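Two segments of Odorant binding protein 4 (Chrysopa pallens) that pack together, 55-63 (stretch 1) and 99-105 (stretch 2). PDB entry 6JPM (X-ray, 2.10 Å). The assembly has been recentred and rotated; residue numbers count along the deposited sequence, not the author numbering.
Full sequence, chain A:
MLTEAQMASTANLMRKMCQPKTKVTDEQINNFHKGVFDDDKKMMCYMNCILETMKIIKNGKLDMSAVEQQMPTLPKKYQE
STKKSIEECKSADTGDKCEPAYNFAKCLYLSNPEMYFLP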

# COMPACT_ATOMS: atom_id res chain seq x y z
N LYS A 55 -9.27 -0.91 1.22
CA LYS A 55 -10.11 -0.01 2.01
C LYS A 55 -9.31 0.88 2.96
O LYS A 55 -9.90 1.54 3.81
N ILE A 56 -7.99 0.92 2.81
CA ILE A 56 -7.13 1.77 3.63
C ILE A 56 -7.21 3.23 3.17
O ILE A 56 -7.10 4.15 3.98
N ILE A 57 -7.37 3.46 1.86
CA ILE A 57 -7.51 4.80 1.31
C ILE A 57 -8.93 4.97 0.77
O ILE A 57 -9.43 4.11 0.04
N LYS A 58 -9.57 6.07 1.13
CA LYS A 58 -10.92 6.34 0.66
C LYS A 58 -10.99 7.81 0.27
O LYS A 58 -10.71 8.68 1.10
N ASN A 59 -11.33 8.08 -0.99
CA ASN A 59 -11.38 9.45 -1.50
C ASN A 59 -10.08 10.19 -1.20
O ASN A 59 -10.09 11.34 -0.75
N GLY A 60 -8.96 9.51 -1.40
CA GLY A 60 -7.68 10.16 -1.23
C GLY A 60 -7.26 10.40 0.20
O GLY A 60 -6.34 11.18 0.44
N LYS A 61 -7.91 9.76 1.15
CA LYS A 61 -7.58 9.98 2.57
C LYS A 61 -7.49 8.67 3.36
O LYS A 61 -8.28 7.82 3.16
N LEU A 62 -6.50 8.60 4.22
CA LEU A 62 -6.29 7.43 5.09
C LEU A 62 -7.52 7.23 5.98
O LEU A 62 -7.96 8.16 6.59
N ASP A 63 -8.10 6.05 5.92
CA ASP A 63 -9.29 5.72 6.74
C ASP A 63 -8.78 5.02 7.99
O ASP A 63 -8.62 3.83 7.95
N GLU A 99 -2.29 10.92 -5.95
CA GLU A 99 -1.09 11.33 -5.17
C GLU A 99 -1.13 10.90 -3.70
O GLU A 99 -0.17 10.45 -3.25
N PRO A 100 -2.22 11.09 -2.94
CA PRO A 100 -2.23 10.71 -1.55
C PRO A 100 -1.88 9.23 -1.31
O PRO A 100 -1.12 8.99 -0.49
N ALA A 101 -2.48 8.32 -2.05
CA ALA A 101 -2.15 6.91 -1.81
C ALA A 101 -0.71 6.60 -2.19
O ALA A 101 -0.02 5.85 -1.49
N TYR A 102 -0.24 7.17 -3.30
CA TYR A 102 1.15 6.99 -3.70
C TYR A 102 2.10 7.56 -2.65
O TYR A 102 3.06 6.89 -2.24
N ASN A 103 1.85 8.79 -2.19
CA ASN A 103 2.72 9.39 -1.19
C ASN A 103 2.68 8.62 0.12
O ASN A 103 3.71 8.43 0.77
N PHE A 104 1.49 8.21 0.55
CA PHE A 104 1.35 7.34 1.71
C PHE A 104 2.17 6.06 1.54
O PHE A 104 2.89 5.65 2.46
N ALA A 105 2.10 5.43 0.36
CA ALA A 105 2.83 4.18 0.12
C ALA A 105 4.33 4.39 0.19
O ALA A 105 5.06 3.57 0.77

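A small beta hairpin lies against one face of a helix, and the contact is made almost entirely of carbon. No hydrogen bond crosses between the stretches. Backbone hydrogen bonds run within each stretch, such as Lys-58 N to Lys-61 O and Lys-61 N to Lys-58 O, both at 3.0 Å, and Phe-104 N to Pro-100 O at 2.9 Å. The side-chain contacts between the stretches are apolar, and 268 Å² is buried, both sides summed.

Phe-104 covers the most surface. Its CA-to-CB bond points toward the hairpin, and chi1 near 180° (t), with chi2 at 64°, sets the ring among three aliphatic side chains. Leu-62 CD1 comes to 3.8 Å from Phe-104 CZ, Ile-56 CG2 to 3.9 Å from Phe-104 CE2, and Ile-57 CD1 to a looser 4.4 Å from Phe-104 CD2. All three approach the ring obliquely. Leu-62 reaches it in a t, p conformation; Ile-56 uses m, m.

Ile-57 is the second anchor and the largest contributor from the hairpin side. Also m, m and pointing toward the helix, it touches two helical positions: its closest approach to Ala-101 is Ile-57 CG1 to Ala-101 CB at 3.9 Å, and to Phe-104 it is Ile-57 CD1 to Phe-104 CD2 at 4.4 Å. Ala-101 points sideways and offers just a methyl, and Ile-57 CG1 lies 4.2 Å from Ala-101 CA.

At the turn, packing passes from side chain to backbone. The CA-to-CB bond of Pro-100 points toward the hairpin, its ring is puckered C-gamma exo, and Gly-60 O lies 3.1 Å from Pro-100 CB, a tight approach of a carbonyl to an aliphatic carbon. Gly-60 CA and Pro-100 CA, 5.5 Å apart, are the nearest CA atoms across the stretches. Gly-60 sits in a type I' turn from Lys-58 to Lys-61 with phi at 75°, a value that by itself favours glycine; an ideal CB on Gly-60 would point sideways, 3.7 Å from Pro-100 CG.

The polar residues stay out of the interface. Lys-58 and Asn-59 do not reach the helix, and Lys-61 points away. Asp-63 caps a backbone N just past its stretch, while Glu-99 OE1 and Asn-103 ND2 are hydrogen-bonded elsewhere in the structure. The rule to read here is simple: let one aromatic gather several methyls, put a small residue beside the branched one, and bring the turn's backbone against a proline.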

# COMPACT_ATOMS: atom_id res chain seq x y z
CB LYS A 55 -11.19 -0.78 2.78
CG LYS A 55 -12.22 -1.41 1.85
CD LYS A 55 -13.19 -2.31 2.59
CE LYS A 55 -12.54 -3.64 2.95
NZ LYS A 55 -13.56 -4.64 3.38
CB ILE A 56 -5.69 1.23 3.59
CG1 ILE A 56 -5.64 -0.17 4.22
CG2 ILE A 56 -4.71 2.17 4.28
CD1 ILE A 56 -5.96 -0.17 5.73
CB ILE A 57 -6.47 5.08 0.20
CG1 ILE A 57 -5.06 5.27 0.77
CG2 ILE A 57 -6.88 6.27 -0.64
CD1 ILE A 57 -4.86 6.55 1.58
CB LYS A 58 -11.95 6.00 1.76
CG LYS A 58 -13.38 6.17 1.35
CD LYS A 58 -14.30 5.59 2.43
CE LYS A 58 -13.98 6.16 3.81
NZ LYS A 58 -14.21 7.64 3.91
CB ASN A 59 -12.57 10.22 -0.92
CG ASN A 59 -13.90 9.58 -1.25
OD1 ASN A 59 -14.59 9.08 -0.36
ND2 ASN A 59 -14.27 9.61 -2.52
CB LYS A 61 -8.59 10.93 3.21
CG LYS A 61 -8.34 11.28 4.67
CD LYS A 61 -9.40 12.19 5.22
CE LYS A 61 -9.03 12.86 6.52
NZ LYS A 61 -9.03 11.86 7.59
CB LEU A 62 -5.02 7.66 5.91
CG LEU A 62 -4.66 6.55 6.88
CD1 LEU A 62 -4.50 5.23 6.15
CD2 LEU A 62 -3.40 6.89 7.64
CB ASP A 63 -10.31 4.88 5.99
CG ASP A 63 -11.53 4.55 6.83
OD1 ASP A 63 -11.47 4.75 8.00
OD2 ASP A 63 -12.51 4.13 6.27
CB GLU A 99 -0.77 12.81 -5.32
CG GLU A 99 -0.41 13.23 -6.71
CD GLU A 99 -0.44 14.73 -6.94
OE1 GLU A 99 -0.85 15.45 -6.10
OE2 GLU A 99 -0.07 15.14 -7.98
CB PRO A 100 -3.62 11.08 -1.07
CG PRO A 100 -4.08 12.10 -2.04
CD PRO A 100 -3.44 11.72 -3.35
CB ALA A 101 -3.10 6.00 -2.58
CB TYR A 102 1.38 7.69 -5.04
CG TYR A 102 2.80 7.78 -5.49
CD1 TYR A 102 3.42 6.71 -6.16
CD2 TYR A 102 3.53 8.95 -5.32
CE1 TYR A 102 4.73 6.80 -6.61
CE2 TYR A 102 4.84 9.05 -5.77
CZ TYR A 102 5.44 7.98 -6.41
OH TYR A 102 6.74 8.09 -6.85
CB ASN A 103 2.33 10.86 -0.95
CG ASN A 103 2.76 11.75 -2.09
OD1 ASN A 103 3.79 11.51 -2.73
ND2 ASN A 103 1.96 12.79 -2.38
CB PHE A 104 -0.13 7.01 1.93
CG PHE A 104 -0.40 6.08 3.10
CD1 PHE A 104 -0.10 6.48 4.41
CD2 PHE A 104 -0.97 4.84 2.90
CE1 PHE A 104 -0.37 5.64 5.50
CE2 PHE A 104 -1.23 3.98 3.97
CZ PHE A 104 -0.92 4.39 5.28
CB ALA A 105 2.44 3.60 -1.24